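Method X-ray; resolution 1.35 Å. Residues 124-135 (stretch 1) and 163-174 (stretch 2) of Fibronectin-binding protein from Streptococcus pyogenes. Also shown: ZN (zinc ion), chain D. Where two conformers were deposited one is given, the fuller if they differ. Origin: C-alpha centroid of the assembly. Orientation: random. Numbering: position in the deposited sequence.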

# COMPACT_ATOMS: atom_id res chain seq x y z
N ILE A 124 4.77 -6.70 2.01
CA ILE A 124 4.36 -5.28 2.01
C ILE A 124 5.16 -4.54 0.94
O ILE A 124 4.58 -3.75 0.18
CB ILE A 124 4.59 -4.70 3.42
CG1 ILE A 124 3.59 -5.28 4.42
CG2 ILE A 124 4.49 -3.17 3.40
CD1 ILE A 124 3.92 -5.01 5.86
N LEU A 125 6.45 -4.77 0.86
CA LEU A 125 7.29 -4.07 -0.11
C LEU A 125 6.85 -4.36 -1.54
O LEU A 125 6.79 -3.44 -2.39
CB LEU A 125 8.75 -4.40 0.13
CG LEU A 125 9.78 -3.74 -0.74
CD1 LEU A 125 9.68 -2.22 -0.67
CD2 LEU A 125 11.17 -4.23 -0.28
N VAL A 126 6.57 -5.62 -1.84
CA VAL A 126 6.06 -5.98 -3.18
C VAL A 126 4.73 -5.27 -3.46
O VAL A 126 4.56 -4.66 -4.54
CB VAL A 126 5.92 -7.50 -3.32
CG1 VAL A 126 5.14 -7.88 -4.57
CG2 VAL A 126 7.28 -8.15 -3.33
N THR A 127 3.81 -5.35 -2.54
CA THR A 127 2.49 -4.77 -2.74
C THR A 127 2.60 -3.27 -2.92
O THR A 127 1.92 -2.67 -3.77
CB THR A 127 1.55 -5.12 -1.59
OG1 THR A 127 1.53 -6.56 -1.39
CG2 THR A 127 0.15 -4.68 -1.85
N GLN A 128 3.46 -2.65 -2.13
CA GLN A 128 3.69 -1.20 -2.20
C GLN A 128 4.18 -0.81 -3.59
O GLN A 128 3.76 0.23 -4.14
CB GLN A 128 4.72 -0.81 -1.13
CG GLN A 128 5.04 0.69 -1.11
CD GLN A 128 3.86 1.52 -0.72
OE1 GLN A 128 3.56 1.68 0.47
NE2 GLN A 128 3.13 2.03 -1.72
N ASN A 129 5.07 -1.59 -4.17
CA ASN A 129 5.55 -1.30 -5.51
C ASN A 129 4.43 -1.45 -6.55
O ASN A 129 4.36 -0.64 -7.49
CB ASN A 129 6.75 -2.17 -5.86
CG ASN A 129 8.04 -1.56 -5.39
OD1 ASN A 129 8.62 -0.74 -6.09
ND2 ASN A 129 8.48 -1.90 -4.20
N ALA A 130 3.55 -2.45 -6.39
CA ALA A 130 2.44 -2.60 -7.31
C ALA A 130 1.48 -1.43 -7.19
O ALA A 130 0.90 -0.98 -8.20
CB ALA A 130 1.74 -3.92 -7.07
N ILE A 131 1.29 -0.91 -5.99
CA ILE A 131 0.42 0.26 -5.83
C ILE A 131 1.01 1.48 -6.54
O ILE A 131 0.30 2.20 -7.25
CB ILE A 131 0.10 0.54 -4.33
CG1 ILE A 131 -0.83 -0.56 -3.79
CG2 ILE A 131 -0.48 1.94 -4.12
CD1 ILE A 131 -2.17 -0.65 -4.49
N TRP A 132 2.30 1.70 -6.40
CA TRP A 132 2.96 2.84 -7.04
C TRP A 132 2.94 2.72 -8.56
O TRP A 132 2.94 3.76 -9.26
CB TRP A 132 4.37 2.99 -6.52
CG TRP A 132 4.48 3.54 -5.13
CD1 TRP A 132 3.62 4.38 -4.51
CD2 TRP A 132 5.57 3.34 -4.23
NE1 TRP A 132 4.09 4.73 -3.26
CE2 TRP A 132 5.28 4.09 -3.06
CE3 TRP A 132 6.74 2.58 -4.27
CZ2 TRP A 132 6.16 4.13 -1.97
CZ3 TRP A 132 7.60 2.62 -3.18
CH2 TRP A 132 7.29 3.38 -2.05
N TYR A 133 2.92 1.51 -9.10
CA TYR A 133 2.73 1.33 -10.55
C TYR A 133 1.44 2.04 -10.98
O TYR A 133 1.40 2.65 -12.08
CB TYR A 133 2.67 -0.17 -10.85
CG TYR A 133 2.48 -0.51 -12.30
CD1 TYR A 133 3.56 -0.52 -13.18
CD2 TYR A 133 1.23 -0.89 -12.80
CE1 TYR A 133 3.38 -0.88 -14.53
CE2 TYR A 133 1.04 -1.25 -14.13
CZ TYR A 133 2.12 -1.23 -14.98
OH TYR A 133 1.94 -1.58 -16.30
N TYR A 134 0.42 2.00 -10.16
CA TYR A 134 -0.86 2.63 -10.49
C TYR A 134 -1.01 4.05 -9.98
O TYR A 134 -1.67 4.86 -10.63
CB TYR A 134 -2.03 1.76 -10.05
CG TYR A 134 -2.22 0.52 -10.89
CD1 TYR A 134 -2.67 0.62 -12.22
CD2 TYR A 134 -1.91 -0.75 -10.41
CE1 TYR A 134 -2.79 -0.50 -13.02
CE2 TYR A 134 -2.09 -1.89 -11.22
CZ TYR A 134 -2.50 -1.75 -12.53
OH TYR A 134 -2.68 -2.83 -13.34
N SER A 135 -0.50 4.38 -8.79
CA SER A 135 -0.71 5.72 -8.22
C SER A 135 0.23 6.77 -8.83
O SER A 135 -0.16 7.96 -8.89
CB SER A 135 -0.49 5.71 -6.69
OG SER A 135 0.83 5.37 -6.32
N LEU A 163 10.67 -15.13 -5.24
CA LEU A 163 9.22 -15.08 -4.96
C LEU A 163 8.68 -13.66 -5.16
O LEU A 163 7.60 -13.45 -5.71
CB LEU A 163 8.90 -15.53 -3.52
CG LEU A 163 9.14 -17.02 -3.19
CD1 LEU A 163 8.87 -17.21 -1.72
CD2 LEU A 163 8.31 -17.93 -4.06
N MET A 164 9.42 -12.68 -4.65
CA MET A 164 8.97 -11.27 -4.73
C MET A 164 8.82 -10.78 -6.17
O MET A 164 7.82 -10.13 -6.50
CB MET A 164 9.99 -10.39 -4.00
CG MET A 164 9.99 -10.58 -2.46
SD MET A 164 11.47 -9.86 -1.67
CE MET A 164 11.11 -8.10 -1.85
N ARG A 165 9.79 -11.09 -7.01
CA ARG A 165 9.74 -10.67 -8.40
C ARG A 165 8.56 -11.31 -9.11
O ARG A 165 7.84 -10.62 -9.86
CB ARG A 165 11.02 -11.05 -9.12
CG ARG A 165 12.23 -10.30 -8.63
CD ARG A 165 13.53 -10.92 -9.15
NE ARG A 165 14.71 -10.17 -8.77
CZ ARG A 165 15.96 -10.63 -8.77
NH1 ARG A 165 16.22 -11.85 -9.16
NH2 ARG A 165 16.95 -9.85 -8.35
N GLU A 166 8.33 -12.61 -8.90
CA GLU A 166 7.22 -13.25 -9.57
C GLU A 166 5.88 -12.71 -9.11
O GLU A 166 4.94 -12.55 -9.90
CB GLU A 166 7.33 -14.79 -9.41
CG GLU A 166 8.55 -15.38 -10.13
CD GLU A 166 8.63 -14.93 -11.60
OE1 GLU A 166 7.68 -15.23 -12.35
OE2 GLU A 166 9.65 -14.28 -12.02
N ALA A 167 5.76 -12.44 -7.81
CA ALA A 167 4.53 -11.87 -7.27
C ALA A 167 4.26 -10.50 -7.89
O ALA A 167 3.12 -10.19 -8.25
CB ALA A 167 4.57 -11.80 -5.76
N LEU A 168 5.29 -9.67 -7.94
CA LEU A 168 5.11 -8.32 -8.48
C LEU A 168 4.60 -8.36 -9.94
O LEU A 168 3.68 -7.62 -10.31
CB LEU A 168 6.41 -7.54 -8.35
CG LEU A 168 6.34 -6.09 -8.82
CD1 LEU A 168 5.23 -5.32 -8.15
CD2 LEU A 168 7.69 -5.42 -8.58
N LYS A 169 5.17 -9.25 -10.75
CA LYS A 169 4.73 -9.38 -12.13
C LYS A 169 3.24 -9.73 -12.20
O LYS A 169 2.50 -9.18 -13.02
CB LYS A 169 5.52 -10.47 -12.84
CG LYS A 169 6.97 -10.13 -13.08
CD LYS A 169 7.67 -11.31 -13.76
CE LYS A 169 9.14 -11.07 -13.85
NZ LYS A 169 9.83 -12.29 -14.35
N LYS A 170 2.79 -10.64 -11.34
CA LYS A 170 1.38 -11.03 -11.35
C LYS A 170 0.48 -9.87 -10.94
O LYS A 170 -0.61 -9.68 -11.48
CB LYS A 170 1.14 -12.26 -10.46
CG LYS A 170 1.84 -13.53 -10.97
CD LYS A 170 1.70 -14.72 -10.02
CE LYS A 170 2.63 -15.89 -10.37
NZ LYS A 170 2.51 -16.86 -9.25
N LEU A 171 0.92 -9.09 -9.96
CA LEU A 171 0.14 -7.99 -9.44
C LEU A 171 -0.08 -6.88 -10.46
O LEU A 171 -1.12 -6.22 -10.39
CB LEU A 171 0.73 -7.41 -8.16
CG LEU A 171 0.67 -8.28 -6.91
CD1 LEU A 171 1.49 -7.64 -5.79
CD2 LEU A 171 -0.77 -8.49 -6.44
N ILE A 172 0.90 -6.64 -11.34
CA ILE A 172 0.81 -5.52 -12.28
C ILE A 172 0.33 -5.95 -13.66
O ILE A 172 0.24 -5.13 -14.58
CB ILE A 172 2.13 -4.72 -12.37
CG1 ILE A 172 3.28 -5.57 -12.95
CG2 ILE A 172 2.50 -4.15 -11.00
CD1 ILE A 172 4.57 -4.79 -13.18
N ASP A 173 -0.03 -7.22 -13.84
CA ASP A 173 -0.56 -7.67 -15.12
C ASP A 173 -1.93 -7.03 -15.34
O ASP A 173 -2.80 -7.06 -14.46
CB ASP A 173 -0.69 -9.18 -15.09
CG ASP A 173 -1.00 -9.77 -16.48
OD1 ASP A 173 -2.01 -9.44 -17.07
OD2 ASP A 173 -0.22 -10.58 -17.03
N PRO A 174 -2.16 -6.49 -16.57
CA PRO A 174 -3.45 -5.82 -16.80
C PRO A 174 -4.65 -6.75 -16.79
O PRO A 174 -5.78 -6.28 -16.58
CB PRO A 174 -3.28 -5.19 -18.19
CG PRO A 174 -2.24 -6.03 -18.84
CD PRO A 174 -1.29 -6.40 -17.73
ZN ZN D . -0.74 -11.14 -18.85
O HOH W 1 -2.80 -5.32 -12.31
O HOH W 2 -2.56 -12.40 -18.89
O HOH W 3 0.81 -12.26 -19.41

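The most unusual feature of this contact is how it is joined at its C-terminal end: no direct hydrogen bond passes between the two stretches, and a single ordered water does the polar work instead. Water 1 accepts a hydrogen bond from Tyr 134 OH at 2.7 Å and donates two, to Leu 171 O at 2.7 Å and to Asp 173 O at 2.8 Å. The direct separations fit a water-mediated link: Tyr 134 OH lies 3.9 Å from Ile 172 O and 4.4 Å from Asp 173 O, both too long for a hydrogen bond. The CA-to-CB bond of Tyr 134 points sideways, but the end of its side chain (chi1 -72°) comes nearer the second stretch. Asp 173 is not helical, with phi/psi of -68/134°.

The remaining side-chain packing across the interface is mostly apolar. The helices run in broadly the same direction, with 32° between their N-to-C vectors and a closest axial approach of 9.4 Å. The register is set by two CA pairs, Val 126 CA to Leu 168 CA at 5.9 Å and Ala 130 CA to Ile 172 CA at 6.0 Å. Each pair is one step of four residues from the other on both helices, as expected when helices pack at a shallow angle.

Val 126 is a knob in a hole formed by Met 164, Ala 167, Leu 168 and Leu 171. Its CA-to-CB bond points toward the other helix, and its two methyls meet different walls: CG2 is 3.6 Å from Met 164 CB, while CG1 is 4.1 Å from Ala 167 CB, 4.0 Å from Leu 168 CB and 3.9 Å from Leu 171 CD1. With 94 Å² covered, Val 126 has the largest area buried by the opposing stretch of any residue here.

One turn on, Ala 130 offers only a methyl, which nonetheless touches three residues: its CB lies 3.9 Å from Leu 168 CD1, 3.8 Å from Leu 171 CB and 4.0 Å from Ile 172 CG2. Leu 168 CD1 also packs against the backbone of the first helix, 3.7 Å from Val 126 O and 3.8 Å from Ala 130 N. Ala 130 N already donates to Val 126 O at 3.1 Å, so the methyl covers a satisfied polar pair.

Beyond Ala 130, Ile 172 covers one face of the Tyr 133 ring. Its CB is 4.0 Å from the ring centroid of Tyr 133 and only 14° off the normal, the geometry of a CH-pi contact, and its CG2 approaches Tyr 133 CG to 3.9 Å.

At the margin, Asn 129 ND2 donates to Leu 125 O at 2.9 Å with an angle of 164°, an internal bond within its own helix. Asp 173 turns its CA-to-CB bond away from the first helix, and its OD2 binds the zinc ion ZN at 2.0 Å.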